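Local coordinates for uncharacterized conserved protein (PDB 2QSD), which is of unknown function but belongs to the DUF1543 family and assembles with a second copy of itself, at residues D7-V15 and H27-M37; E101-V109 and Q165-K173. All coordinates share one frame; numbering follows the deposited sequence.

How the interactions relate
Interaction 1 joins two strands, 9-15 and 27-34, of one sheet by a full ladder of backbone hydrogen bonds, whereas interaction 2 sets the segment 165-173, mostly loop, against residues 101-107 through apolar and ring contacts, with no hydrogen bond between the two segments. Both are partly buried, and their centres lie about 13 Å apart. They share a hydrophobic layer: Ile-29 CD1 comes within 3.7 Å of Phe-105 CE1, and Leu-12 reaches both Phe-105 and Val-107. The outer parts differ. Interaction 1 has a charged edge, Asp-28 and Arg-30, turned to the second subunit, while interaction 2 is untouched by that subunit and has exposed residues at its rim.

Interaction 1: residues D7-V15 and H27-M37; sequences DNKLFLVYV and HDIRFVVGPSM
Phe-11 and Val-32 form a central pair of an antiparallel beta hairpin whose strand segments 9-15 and 27-34 approach to 4.7 Å between axes. The evidence for register is eight backbone hydrogen bonds, two each for Lys-9/Gly-34, Phe-11/Val-32, Val-13/Arg-30 and Val-15/Asp-28. On the face bearing Phe-11 and Val-13, the bent chain of selenomethionine Met-37 brings SE over one side of the Phe-11 ring, 4.3 Å from its centroid and 16° off the normal, a Met-aromatic contact displaced toward the rim. Met-37 CE continues to Val-13 CG1 at 3.8 Å. The other face carries Leu-10, Leu-12, Tyr-14, Ile-29, Phe-31 and Val-33, with Leu-10 CD1 against Val-33 CG2. Leu-12 divides its branches: CD1 meets Ile-29 CD1 at 3.6 Å, and CD2 reaches the Phe-31 ring. With CG opposite its backbone N (chi1 -175°), Tyr-14 offers its ring edge to Ile-29, and Tyr-14 CD1 lies 3.5 Å from Ile-29 CD1. Its plane is within 9° of that of His-27, but the rings are slid apart, and Tyr-14 OH stands 3.4 Å from His-27 CB. With an alanine here, Ile-29 CD1 would probably lose its flanking ring edge, and the His-27 imidazole would probably be freer to turn. Further out, Ile-44 packs on Val-32 and Met-37, and Phe-88 meets Phe-31 edge-to-face. Asp-28 OD1 accepts bonds from Asn-23 N and Ile-24 N of the second subunit, whose Gly-21 O takes one from Arg-30 NH1. That NH1 also forms a salt bridge, in the guanidinium plane, to Asp-28 OD2 at 3.0 Å.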
loop_
_atom_site.group_PDB
_atom_site.type_symbol
_atom_site.label_atom_id
_atom_site.label_comp_id
_atom_site.label_asym_id
_atom_site.label_seq_id
_atom_site.Cartn_x
_atom_site.Cartn_y
_atom_site.Cartn_z
ATOM N N ASP A 7 -16.277 10.527 -26.708
ATOM C CA ASP A 7 -16.889 10.618 -25.349
ATOM C C ASP A 7 -15.939 10.120 -24.263
ATOM O O ASP A 7 -15.816 8.918 -24.016
ATOM C CB ASP A 7 -18.218 9.857 -25.299
ATOM C CG ASP A 7 -19.276 10.470 -26.200
ATOM O OD1 ASP A 7 -19.218 11.695 -26.455
ATOM O OD2 ASP A 7 -20.171 9.723 -26.650
ATOM N N ASN A 8 -15.269 11.067 -23.619
ATOM C CA ASN A 8 -14.301 10.760 -22.586
ATOM C C ASN A 8 -14.943 10.359 -21.265
ATOM O O ASN A 8 -15.986 10.884 -20.879
ATOM C CB ASN A 8 -13.368 11.947 -22.376
ATOM C CG ASN A 8 -12.356 12.100 -23.497
ATOM O OD1 ASN A 8 -12.105 13.207 -23.968
ATOM N ND2 ASN A 8 -11.767 10.990 -23.924
ATOM N N LYS A 9 -14.301 9.423 -20.577
ATOM C CA LYS A 9 -14.760 8.970 -19.282
ATOM C C LYS A 9 -13.693 9.257 -18.227
ATOM O O LYS A 9 -12.496 9.164 -18.503
ATOM C CB LYS A 9 -15.049 7.472 -19.334
ATOM C CG LYS A 9 -16.237 7.069 -20.207
ATOM C CD LYS A 9 -16.276 5.549 -20.388
ATOM C CE LYS A 9 -17.500 5.088 -21.156
ATOM N NZ LYS A 9 -17.481 5.544 -22.577
ATOM N N LEU A 10 -14.130 9.623 -17.028
ATOM C CA LEU A 10 -13.232 9.725 -15.888
ATOM C C LEU A 10 -13.196 8.385 -15.155
ATOM O O LEU A 10 -14.226 7.887 -14.686
ATOM C CB LEU A 10 -13.670 10.845 -14.932
ATOM C CG LEU A 10 -12.822 11.029 -13.665
ATOM C CD1 LEU A 10 -11.406 11.504 -13.994
ATOM C CD2 LEU A 10 -13.484 11.985 -12.689
ATOM N N PHE A 11 -12.006 7.807 -15.073
ATOM C CA PHE A 11 -11.805 6.561 -14.360
ATOM C C PHE A 11 -10.970 6.783 -13.111
ATOM O O PHE A 11 -9.989 7.534 -13.123
ATOM C CB PHE A 11 -11.081 5.551 -15.236
ATOM C CG PHE A 11 -11.848 5.113 -16.452
ATOM C CD1 PHE A 11 -11.540 5.638 -17.705
ATOM C CD2 PHE A 11 -12.839 4.136 -16.356
ATOM C CE1 PHE A 11 -12.213 5.209 -18.846
ATOM C CE2 PHE A 11 -13.525 3.704 -17.488
ATOM C CZ PHE A 11 -13.211 4.242 -18.736
ATOM N N LEU A 12 -11.372 6.124 -12.034
ATOM C CA LEU A 12 -10.542 6.014 -10.849
ATOM C C LEU A 12 -9.997 4.589 -10.821
ATOM O O LEU A 12 -10.761 3.634 -10.750
ATOM C CB LEU A 12 -11.350 6.427 -9.610
ATOM C CG LEU A 12 -11.539 5.839 -8.200
ATOM C CD1 LEU A 12 -10.447 4.950 -7.653
ATOM C CD2 LEU A 12 -11.808 6.986 -7.233
ATOM N N VAL A 13 -8.675 4.457 -10.915
ATOM C CA VAL A 13 -8.027 3.151 -11.036
ATOM C C VAL A 13 -7.132 2.844 -9.839
ATOM O O VAL A 13 -6.435 3.717 -9.322
ATOM C CB VAL A 13 -7.215 3.007 -12.362
ATOM C CG1 VAL A 13 -8.109 3.149 -13.572
ATOM C CG2 VAL A 13 -6.112 4.025 -12.454
ATOM N N TYR A 14 -7.171 1.597 -9.394
ATOM C CA TYR A 14 -6.350 1.141 -8.286
ATOM C C TYR A 14 -5.281 0.252 -8.894
ATOM O O TYR A 14 -5.576 -0.801 -9.458
ATOM C CB TYR A 14 -7.222 0.370 -7.304
ATOM C CG TYR A 14 -6.568 -0.095 -6.022
ATOM C CD1 TYR A 14 -6.103 0.820 -5.073
ATOM C CD2 TYR A 14 -6.471 -1.457 -5.727
ATOM C CE1 TYR A 14 -5.522 0.394 -3.879
ATOM C CE2 TYR A 14 -5.893 -1.901 -4.531
ATOM C CZ TYR A 14 -5.421 -0.970 -3.616
ATOM O OH TYR A 14 -4.852 -1.400 -2.443
ATOM N N VAL A 15 -4.038 0.707 -8.827
ATOM C CA VAL A 15 -2.951 0.002 -9.490
ATOM C C VAL A 15 -1.933 -0.488 -8.480
ATOM O O VAL A 15 -1.854 0.030 -7.366
ATOM C CB VAL A 15 -2.279 0.865 -10.574
ATOM C CG1 VAL A 15 -3.248 1.122 -11.702
ATOM C CG2 VAL A 15 -1.790 2.192 -9.998
ATOM N N HIS A 27 0.515 0.027 -3.594
ATOM C CA HIS A 27 -0.671 0.377 -4.365
ATOM C C HIS A 27 -0.950 1.878 -4.326
ATOM O O HIS A 27 -0.754 2.516 -3.302
ATOM C CB HIS A 27 -1.889 -0.383 -3.835
ATOM C CG HIS A 27 -1.770 -1.868 -3.957
ATOM N ND1 HIS A 27 -1.105 -2.639 -3.027
ATOM C CD2 HIS A 27 -2.219 -2.723 -4.906
ATOM C CE1 HIS A 27 -1.150 -3.905 -3.398
ATOM N NE2 HIS A 27 -1.818 -3.982 -4.536
ATOM N N ASP A 28 -1.427 2.422 -5.440
ATOM C CA ASP A 28 -1.842 3.821 -5.510
ATOM C C ASP A 28 -3.160 3.951 -6.285
ATOM O O ASP A 28 -3.512 3.074 -7.073
ATOM C CB ASP A 28 -0.744 4.678 -6.169
ATOM C CG ASP A 28 -0.947 6.176 -5.956
ATOM O OD1 ASP A 28 -1.625 6.552 -4.980
ATOM O OD2 ASP A 28 -0.423 6.981 -6.759
ATOM N N ILE A 29 -3.877 5.046 -6.037
ATOM C CA ILE A 29 -5.081 5.405 -6.772
ATOM C C ILE A 29 -4.739 6.494 -7.782
ATOM O O ILE A 29 -4.191 7.535 -7.413
ATOM C CB ILE A 29 -6.171 5.917 -5.810
ATOM C CG1 ILE A 29 -6.709 4.774 -4.940
ATOM C CG2 ILE A 29 -7.303 6.619 -6.562
ATOM C CD1 ILE A 29 -7.661 3.866 -5.657
ATOM N N ARG A 30 -5.040 6.243 -9.056
ATOM C CA ARG A 30 -4.863 7.251 -10.103
ATOM C C ARG A 30 -6.208 7.682 -10.699
ATOM O O ARG A 30 -7.150 6.886 -10.784
ATOM C CB ARG A 30 -3.951 6.743 -11.230
ATOM C CG ARG A 30 -2.610 6.135 -10.811
ATOM C CD ARG A 30 -1.778 7.060 -9.922
ATOM N NE ARG A 30 -1.431 8.320 -10.572
ATOM C CZ ARG A 30 -0.857 9.350 -9.953
ATOM N NH1 ARG A 30 -0.552 9.281 -8.662
ATOM N NH2 ARG A 30 -0.591 10.456 -10.628
ATOM N N PHE A 31 -6.285 8.946 -11.108
ATOM C CA PHE A 31 -7.402 9.444 -11.890
ATOM C C PHE A 31 -6.935 9.612 -13.321
ATOM O O PHE A 31 -5.899 10.227 -13.563
ATOM C CB PHE A 31 -7.917 10.769 -11.328
ATOM C CG PHE A 31 -8.631 10.626 -10.015
ATOM C CD1 PHE A 31 -7.929 10.716 -8.810
ATOM C CD2 PHE A 31 -10.006 10.384 -9.981
ATOM C CE1 PHE A 31 -8.589 10.569 -7.589
ATOM C CE2 PHE A 31 -10.678 10.241 -8.766
ATOM C CZ PHE A 31 -9.969 10.336 -7.569
ATOM N N VAL A 32 -7.685 9.043 -14.264
ATOM C CA VAL A 32 -7.314 9.068 -15.682
ATOM C C VAL A 32 -8.538 9.313 -16.568
ATOM O O VAL A 32 -9.663 8.978 -16.185
ATOM C CB VAL A 32 -6.604 7.762 -16.139
ATOM C CG1 VAL A 32 -5.167 7.712 -15.635
ATOM C CG2 VAL A 32 -7.384 6.514 -15.700
ATOM N N VAL A 33 -8.312 9.902 -17.744
ATOM C CA VAL A 33 -9.386 10.234 -18.675
ATOM C C VAL A 33 -9.148 9.633 -20.062
ATOM O O VAL A 33 -8.091 9.829 -20.653
ATOM C CB VAL A 33 -9.595 11.770 -18.778
ATOM C CG1 VAL A 33 -10.543 12.133 -19.918
ATOM C CG2 VAL A 33 -10.149 12.315 -17.486
ATOM N N GLY A 34 -10.137 8.899 -20.564
ATOM C CA GLY A 34 -10.098 8.341 -21.912
ATOM C C GLY A 34 -11.455 7.826 -22.379
ATOM O O GLY A 34 -12.380 7.692 -21.574
ATOM N N PRO A 35 -11.584 7.540 -23.689
ATOM C CA PRO A 35 -12.802 6.932 -24.266
ATOM C C PRO A 35 -13.013 5.494 -23.798
ATOM O O PRO A 35 -14.151 5.031 -23.684
ATOM C CB PRO A 35 -12.529 6.941 -25.777
ATOM C CG PRO A 35 -11.332 7.844 -25.974
ATOM C CD PRO A 35 -10.553 7.803 -24.711
ATOM N N SER A 36 -11.912 4.794 -23.551
ATOM C CA SER A 36 -11.953 3.433 -23.038
ATOM C C SER A 36 -10.882 3.261 -21.974
ATOM O O SER A 36 -10.019 4.122 -21.803
ATOM C CB SER A 36 -11.749 2.420 -24.168
ATOM O OG SER A 36 -10.466 2.555 -24.763
HETATM N N MSE A 37 -10.950 2.138 -21.270
HETATM C CA MSE A 37 -9.998 1.791 -20.234
HETATM C C MSE A 37 -8.581 1.600 -20.802
HETATM O O MSE A 37 -7.619 2.181 -20.283
HETATM C CB MSE A 37 -10.501 0.545 -19.508
HETATM C CG MSE A 37 -9.815 0.228 -18.193
HETATM SE SE MSE A 37 -9.454 1.720 -16.971
HETATM C CE MSE A 37 -7.630 1.178 -16.817
#

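Interaction 2: residues E101-V109 and Q165-K173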
loop_
_atom_site.group_PDB
_atom_site.type_symbol
_atom_site.label_atom_id
_atom_site.label_comp_id
_atom_site.label_asym_id
_atom_site.label_seq_id
_atom_site.Cartn_x
_atom_site.Cartn_y
_atom_site.Cartn_z
ATOM N N GLU A 101 -13.676 -3.370 -2.865
ATOM C CA GLU A 101 -14.313 -2.431 -1.949
ATOM C C GLU A 101 -13.412 -1.227 -1.675
ATOM O O GLU A 101 -12.212 -1.379 -1.428
ATOM C CB GLU A 101 -14.672 -3.124 -0.631
ATOM C CG GLU A 101 -15.553 -2.293 0.302
ATOM C CD GLU A 101 -15.272 -2.556 1.769
ATOM O OE1 GLU A 101 -14.086 -2.543 2.164
ATOM O OE2 GLU A 101 -16.238 -2.764 2.531
ATOM N N TYR A 102 -14.006 -0.036 -1.716
ATOM C CA TYR A 102 -13.292 1.202 -1.421
ATOM C C TYR A 102 -13.721 1.764 -0.064
ATOM O O TYR A 102 -14.746 2.443 0.046
ATOM C CB TYR A 102 -13.529 2.233 -2.527
ATOM C CG TYR A 102 -13.070 1.815 -3.913
ATOM C CD1 TYR A 102 -11.861 1.138 -4.106
ATOM C CD2 TYR A 102 -13.830 2.129 -5.038
ATOM C CE1 TYR A 102 -11.432 0.773 -5.382
ATOM C CE2 TYR A 102 -13.410 1.765 -6.317
ATOM C CZ TYR A 102 -12.212 1.088 -6.480
ATOM O OH TYR A 102 -11.797 0.731 -7.741
ATOM N N HIS A 103 -12.929 1.472 0.965
ATOM C CA HIS A 103 -13.263 1.849 2.340
ATOM C C HIS A 103 -12.288 2.883 2.907
ATOM O O HIS A 103 -12.675 3.735 3.712
ATOM C CB HIS A 103 -13.310 0.597 3.227
ATOM C CG HIS A 103 -13.940 0.816 4.571
ATOM N ND1 HIS A 103 -13.376 0.352 5.741
ATOM C CD2 HIS A 103 -15.086 1.442 4.931
ATOM C CE1 HIS A 103 -14.147 0.682 6.762
ATOM N NE2 HIS A 103 -15.189 1.346 6.299
ATOM N N ASP A 104 -11.032 2.813 2.468
ATOM C CA ASP A 104 -9.968 3.691 2.968
ATOM C C ASP A 104 -9.966 5.117 2.388
ATOM O O ASP A 104 -9.129 5.940 2.770
ATOM C CB ASP A 104 -8.587 3.032 2.786
ATOM C CG ASP A 104 -8.282 2.676 1.333
ATOM O OD1 ASP A 104 -9.041 1.886 0.728
ATOM O OD2 ASP A 104 -7.266 3.174 0.799
ATOM N N PHE A 105 -10.889 5.402 1.468
ATOM C CA PHE A 105 -11.000 6.733 0.863
ATOM C C PHE A 105 -12.413 7.041 0.383
ATOM O O PHE A 105 -13.277 6.160 0.360
ATOM C CB PHE A 105 -10.004 6.902 -0.300
ATOM C CG PHE A 105 -10.280 6.015 -1.483
ATOM C CD1 PHE A 105 -9.593 4.817 -1.636
ATOM C CD2 PHE A 105 -11.214 6.380 -2.452
ATOM C CE1 PHE A 105 -9.838 3.997 -2.724
ATOM C CE2 PHE A 105 -11.466 5.568 -3.538
ATOM C CZ PHE A 105 -10.771 4.379 -3.679
ATOM N N THR A 106 -12.623 8.295 -0.019
ATOM C CA THR A 106 -13.857 8.716 -0.686
ATOM C C THR A 106 -13.626 9.874 -1.663
ATOM O O THR A 106 -12.555 10.487 -1.681
ATOM C CB THR A 106 -14.976 9.089 0.325
ATOM O OG1 THR A 106 -16.224 9.223 -0.367
ATOM C CG2 THR A 106 -14.660 10.391 1.038
ATOM N N VAL A 107 -14.637 10.143 -2.487
ATOM C CA VAL A 107 -14.673 11.326 -3.333
ATOM C C VAL A 107 -15.911 12.128 -2.946
ATOM O O VAL A 107 -16.998 11.566 -2.804
ATOM C CB VAL A 107 -14.696 10.965 -4.841
ATOM C CG1 VAL A 107 -14.743 12.224 -5.705
ATOM C CG2 VAL A 107 -13.469 10.126 -5.223
ATOM N N VAL A 108 -15.735 13.430 -2.736
ATOM C CA VAL A 108 -16.833 14.331 -2.363
ATOM C C VAL A 108 -16.819 15.606 -3.204
ATOM O O VAL A 108 -15.819 15.924 -3.855
ATOM C CB VAL A 108 -16.802 14.742 -0.851
ATOM C CG1 VAL A 108 -17.061 13.549 0.073
ATOM C CG2 VAL A 108 -15.498 15.467 -0.487
ATOM N N VAL A 109 -17.933 16.334 -3.178
ATOM C CA VAL A 109 -18.035 17.631 -3.846
ATOM C C VAL A 109 -18.051 18.739 -2.793
ATOM O O VAL A 109 -18.900 18.742 -1.895
ATOM C CB VAL A 109 -19.285 17.705 -4.755
ATOM C CG1 VAL A 109 -19.485 19.113 -5.299
ATOM C CG2 VAL A 109 -19.161 16.716 -5.898
ATOM N N GLN A 165 -27.240 9.600 -7.992
ATOM C CA GLN A 165 -26.235 9.046 -7.099
ATOM C C GLN A 165 -25.482 7.921 -7.810
ATOM O O GLN A 165 -25.971 7.350 -8.794
ATOM C CB GLN A 165 -26.879 8.534 -5.805
ATOM C CG GLN A 165 -27.562 9.604 -4.950
ATOM C CD GLN A 165 -26.586 10.559 -4.272
ATOM O OE1 GLN A 165 -26.670 11.771 -4.448
ATOM N NE2 GLN A 165 -25.664 10.015 -3.488
ATOM N N GLN A 166 -24.276 7.637 -7.328
ATOM C CA GLN A 166 -23.481 6.528 -7.829
ATOM C C GLN A 166 -22.665 5.956 -6.669
ATOM O O GLN A 166 -21.907 6.689 -6.028
ATOM C CB GLN A 166 -22.564 6.976 -8.971
ATOM C CG GLN A 166 -21.585 5.896 -9.427
ATOM C CD GLN A 166 -20.560 6.356 -10.461
ATOM O OE1 GLN A 166 -20.481 7.532 -10.822
ATOM N NE2 GLN A 166 -19.765 5.411 -10.942
ATOM N N PRO A 167 -22.827 4.649 -6.390
ATOM C CA PRO A 167 -22.041 4.023 -5.326
ATOM C C PRO A 167 -20.563 3.939 -5.707
ATOM O O PRO A 167 -20.223 3.500 -6.809
ATOM C CB PRO A 167 -22.659 2.629 -5.193
ATOM C CG PRO A 167 -23.349 2.372 -6.494
ATOM C CD PRO A 167 -23.743 3.700 -7.054
ATOM N N LEU A 168 -19.695 4.390 -4.807
ATOM C CA LEU A 168 -18.261 4.355 -5.050
ATOM C C LEU A 168 -17.728 2.944 -4.773
ATOM O O LEU A 168 -17.166 2.670 -3.713
ATOM C CB LEU A 168 -17.551 5.417 -4.205
ATOM C CG LEU A 168 -16.089 5.728 -4.535
ATOM C CD1 LEU A 168 -15.955 6.475 -5.848
ATOM C CD2 LEU A 168 -15.462 6.520 -3.409
ATOM N N VAL A 169 -17.955 2.050 -5.735
ATOM C CA VAL A 169 -17.556 0.643 -5.663
ATOM C C VAL A 169 -16.966 0.259 -7.033
ATOM O O VAL A 169 -17.274 0.907 -8.030
ATOM C CB VAL A 169 -18.756 -0.310 -5.270
ATOM C CG1 VAL A 169 -19.284 -0.005 -3.865
ATOM C CG2 VAL A 169 -19.879 -0.277 -6.300
ATOM N N PRO A 170 -16.108 -0.779 -7.093
ATOM C CA PRO A 170 -15.498 -1.083 -8.392
ATOM C C PRO A 170 -16.484 -1.601 -9.442
ATOM O O PRO A 170 -17.436 -2.309 -9.106
ATOM C CB PRO A 170 -14.485 -2.186 -8.057
ATOM C CG PRO A 170 -14.327 -2.152 -6.563
ATOM C CD PRO A 170 -15.640 -1.706 -6.043
ATOM N N ASP A 171 -16.253 -1.229 -10.698
ATOM C CA ASP A 171 -16.912 -1.867 -11.829
ATOM C C ASP A 171 -16.330 -3.274 -11.995
ATOM O O ASP A 171 -17.029 -4.212 -12.370
ATOM C CB ASP A 171 -16.679 -1.061 -13.117
ATOM C CG ASP A 171 -17.365 0.297 -13.100
ATOM O OD1 ASP A 171 -18.288 0.500 -12.279
ATOM O OD2 ASP A 171 -16.986 1.163 -13.921
ATOM N N TRP A 172 -15.040 -3.395 -11.706
ATOM C CA TRP A 172 -14.276 -4.606 -11.924
ATOM C C TRP A 172 -13.176 -4.675 -10.876
ATOM O O TRP A 172 -12.601 -3.650 -10.518
ATOM C CB TRP A 172 -13.657 -4.578 -13.326
ATOM C CG TRP A 172 -12.665 -5.679 -13.586
ATOM C CD1 TRP A 172 -12.931 -6.919 -14.084
ATOM C CD2 TRP A 172 -11.246 -5.634 -13.361
ATOM N NE1 TRP A 172 -11.771 -7.652 -14.183
ATOM C CE2 TRP A 172 -10.723 -6.889 -13.744
ATOM C CE3 TRP A 172 -10.369 -4.655 -12.867
ATOM C CZ2 TRP A 172 -9.361 -7.195 -13.651
ATOM C CZ3 TRP A 172 -9.018 -4.960 -12.771
ATOM C CH2 TRP A 172 -8.527 -6.221 -13.162
ATOM N N LYS A 173 -12.889 -5.881 -10.394
ATOM C CA LYS A 173 -11.702 -6.137 -9.580
ATOM C C LYS A 173 -11.034 -7.450 -9.983
ATOM O O LYS A 173 -11.698 -8.385 -10.435
ATOM C CB LYS A 173 -12.005 -6.082 -8.077
ATOM C CG LYS A 173 -13.084 -7.032 -7.595
ATOM C CD LYS A 173 -13.527 -6.687 -6.179
ATOM C CE LYS A 173 -14.749 -7.503 -5.770
ATOM N NZ LYS A 173 -15.369 -6.993 -4.516
#
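The hydroxyl of Tyr-102, whose ring rests against Leu-168 and Pro-170, is hydrogen-bonded to Ser-59 OG of strand 56-62, which fixes the far end of the ring. Along the ring two different approaches are measurable. Leu-168 O comes to the edge, near the ring plane, 3.6 Å from Tyr-102 CD2. Pro-170 CG instead lies over one face, 4.2 Å from the ring centroid and 24° off the normal, a CH-pi contact offset toward the rim, where Tyr-102 CZ is 3.9 Å from it. The Tyr-102 and Pro-170 side chains run alongside one another with opposite headings. An inverse gamma turn centred on Leu-168, marked by a weak Val-169 N to Pro-167 O bond of 2.9 Å, presents the Leu-168 side chain to strand 105-110, an edge strand, within this chain, of a three-stranded antiparallel sheet. A chi1 of -168°, which turns CG away from the backbone N, lets Leu-168 carry CD2 to the strand backbone, 3.8 Å from Thr-106 CA. The Leu-168 and Phe-105 side chains meet at about a right angle, with Leu-168 CD2 4.1 Å from Phe-105 CE2, and Leu-168 CD1 more loosely faces Val-107 CG2. On the two chain sides of the turn, Gln-166 NE2 and Asp-171 OD2 bond to His-62 O and His-62 N of strand 56-62. Thr-106 OG1, beside Leu-168 CD2, has its polar partner in Gln-123 OE1.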